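Local coordinates for putative aspartyl-tRNA synthetase (PDB 6OD8), which probably joins L-aspartate to its tRNA at the expense of ATP, forming aspartyl-tRNA(Asp) with release of AMP and diphosphate, at the interface of chains A and B. Numbering follows the deposited sequence. Chains: chain A/B, Putative aspartyl-tRNA synthetase.

The interface of chains A and B. Residues chain A 243-244, 246, 278, 281-282; chain B 212, 548-549.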
# COMPACT_ATOMS: atom_id res chain seq x y z
N ILE A 243 -6.61 -4.30 -3.58
CA ILE A 243 -6.49 -4.48 -5.02
C ILE A 243 -5.40 -3.56 -5.53
O ILE A 243 -5.04 -2.57 -4.89
CB ILE A 243 -7.81 -4.20 -5.79
CG1 ILE A 243 -8.26 -2.75 -5.56
CG2 ILE A 243 -8.91 -5.15 -5.33
CD1 ILE A 243 -9.43 -2.33 -6.48
N HIS A 244 -4.90 -3.89 -6.72
CA HIS A 244 -3.91 -3.10 -7.43
C HIS A 244 -4.39 -3.00 -8.87
O HIS A 244 -4.41 -4.00 -9.59
CB HIS A 244 -2.52 -3.76 -7.34
CG HIS A 244 -1.93 -3.67 -5.97
ND1 HIS A 244 -2.01 -4.69 -5.05
CD2 HIS A 244 -1.31 -2.65 -5.34
CE1 HIS A 244 -1.43 -4.31 -3.92
NE2 HIS A 244 -1.01 -3.07 -4.07
N PRO A 246 -4.44 -0.74 -12.72
CA PRO A 246 -3.37 -0.12 -13.51
C PRO A 246 -3.44 1.40 -13.49
O PRO A 246 -4.52 2.00 -13.48
CB PRO A 246 -3.60 -0.67 -14.93
CG PRO A 246 -5.08 -1.00 -14.96
CD PRO A 246 -5.37 -1.51 -13.56
N TYR A 278 -11.88 1.12 -12.04
CA TYR A 278 -11.47 -0.26 -11.74
C TYR A 278 -12.03 -0.75 -10.41
O TYR A 278 -12.42 -1.91 -10.30
CB TYR A 278 -9.94 -0.37 -11.76
CG TYR A 278 -9.40 -0.14 -13.13
CD1 TYR A 278 -9.62 -1.06 -14.14
CD2 TYR A 278 -8.66 1.01 -13.44
CE1 TYR A 278 -9.16 -0.85 -15.43
CE2 TYR A 278 -8.19 1.21 -14.74
CZ TYR A 278 -8.44 0.29 -15.71
OH TYR A 278 -7.97 0.51 -16.98
N MET A 281 -15.39 -1.91 -11.10
CA MET A 281 -15.44 -3.11 -11.93
C MET A 281 -15.07 -4.35 -11.14
O MET A 281 -15.61 -5.43 -11.39
CB MET A 281 -14.49 -2.94 -13.12
CG MET A 281 -14.92 -1.76 -14.02
SD MET A 281 -13.63 -1.23 -15.21
CE MET A 281 -13.67 -2.72 -16.17
N VAL A 282 -14.17 -4.24 -10.16
CA VAL A 282 -13.77 -5.43 -9.41
C VAL A 282 -14.92 -5.95 -8.57
O VAL A 282 -15.06 -7.16 -8.38
CB VAL A 282 -12.52 -5.14 -8.57
CG1 VAL A 282 -12.12 -6.37 -7.75
CG2 VAL A 282 -11.36 -4.76 -9.49
N LEU B 212 -13.20 -13.03 -12.99
CA LEU B 212 -12.92 -12.94 -11.57
C LEU B 212 -13.90 -13.72 -10.73
O LEU B 212 -13.60 -14.00 -9.56
CB LEU B 212 -12.92 -11.48 -11.12
CG LEU B 212 -11.70 -10.64 -11.45
CD1 LEU B 212 -11.97 -9.19 -11.00
CD2 LEU B 212 -10.47 -11.21 -10.75
N LEU B 548 -4.68 -8.10 -11.99
CA LEU B 548 -6.13 -7.90 -12.14
C LEU B 548 -6.49 -7.45 -13.55
O LEU B 548 -7.30 -8.08 -14.23
CB LEU B 548 -6.57 -6.87 -11.09
CG LEU B 548 -7.82 -7.03 -10.26
CD1 LEU B 548 -8.08 -8.45 -9.83
CD2 LEU B 548 -7.71 -6.09 -9.05
N PHE B 549 -5.89 -6.36 -14.02
CA PHE B 549 -6.13 -5.81 -15.35
C PHE B 549 -4.76 -5.66 -16.01
O PHE B 549 -4.14 -4.59 -15.92
CB PHE B 549 -6.86 -4.47 -15.28
CG PHE B 549 -8.21 -4.56 -14.59
CD1 PHE B 549 -9.32 -5.02 -15.28
CD2 PHE B 549 -8.33 -4.22 -13.24
CE1 PHE B 549 -10.57 -5.11 -14.65
CE2 PHE B 549 -9.57 -4.31 -12.59
CZ PHE B 549 -10.69 -4.75 -13.30
O HOH W 1 -4.11 -4.58 -12.21
O HOH W 2 -3.25 -6.89 -9.61
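B:Phe549 packs against A:Tyr278, A:Pro246 and A:Val282 at the two-fold interface of a class II aminoacyl-tRNA synthetase. A:Pro246 is the conserved motif 1 proline, and motif 1 builds the dimer contact in this family. B:Leu548 and B:Phe549 follow the motif 3 helix, B:530-538, towards the C-terminus. The contact thus probably links the dimer surface of one subunit to a segment near the active site of the other.

The two aromatic rings do not stack flat. Their planes are inclined by about 45°, and the side chains run past each other in opposite directions. CD1 of A:Tyr278 stands over one face of the B:Phe549 ring, displaced towards the rim, 3.5 Å from CD2. A:Pro246 lies on the side of the tyrosine ring that faces the phenylalanine. Its CD sits over the centre of the A:Tyr278 ring and also meets CB of B:Phe549 at 3.7 Å. The proline therefore touches both aromatic side chains. CG of B:Phe549 is anti to its own carbonyl carbon (chi1 -59°), which turns the ring towards helix A:276-283.

From that helix, A:Val282 sends CG2 to the CE2 and CZ end of the phenylalanine ring, 3.6 Å from CE2. The methyl is anti to the valine carbonyl carbon. It also touches CD2 of B:Leu548 at 3.9 Å. The same leucine methyl reaches CB of A:Ile243 at 3.8 Å, so it bridges the valine and the isoleucine. A:Met281 CE makes a looser contact with CE1 of B:Phe549.

Polar contact in this patch runs through two waters. The backbone O of A:His244 lies 2.7 Å from water 1, which accepts from N of B:Phe549. The same oxygen approaches water 2, which accepts from N of B:Leu548 at 3.0 Å. Two consecutive amides of chain B are thereby tied to one carbonyl of chain A.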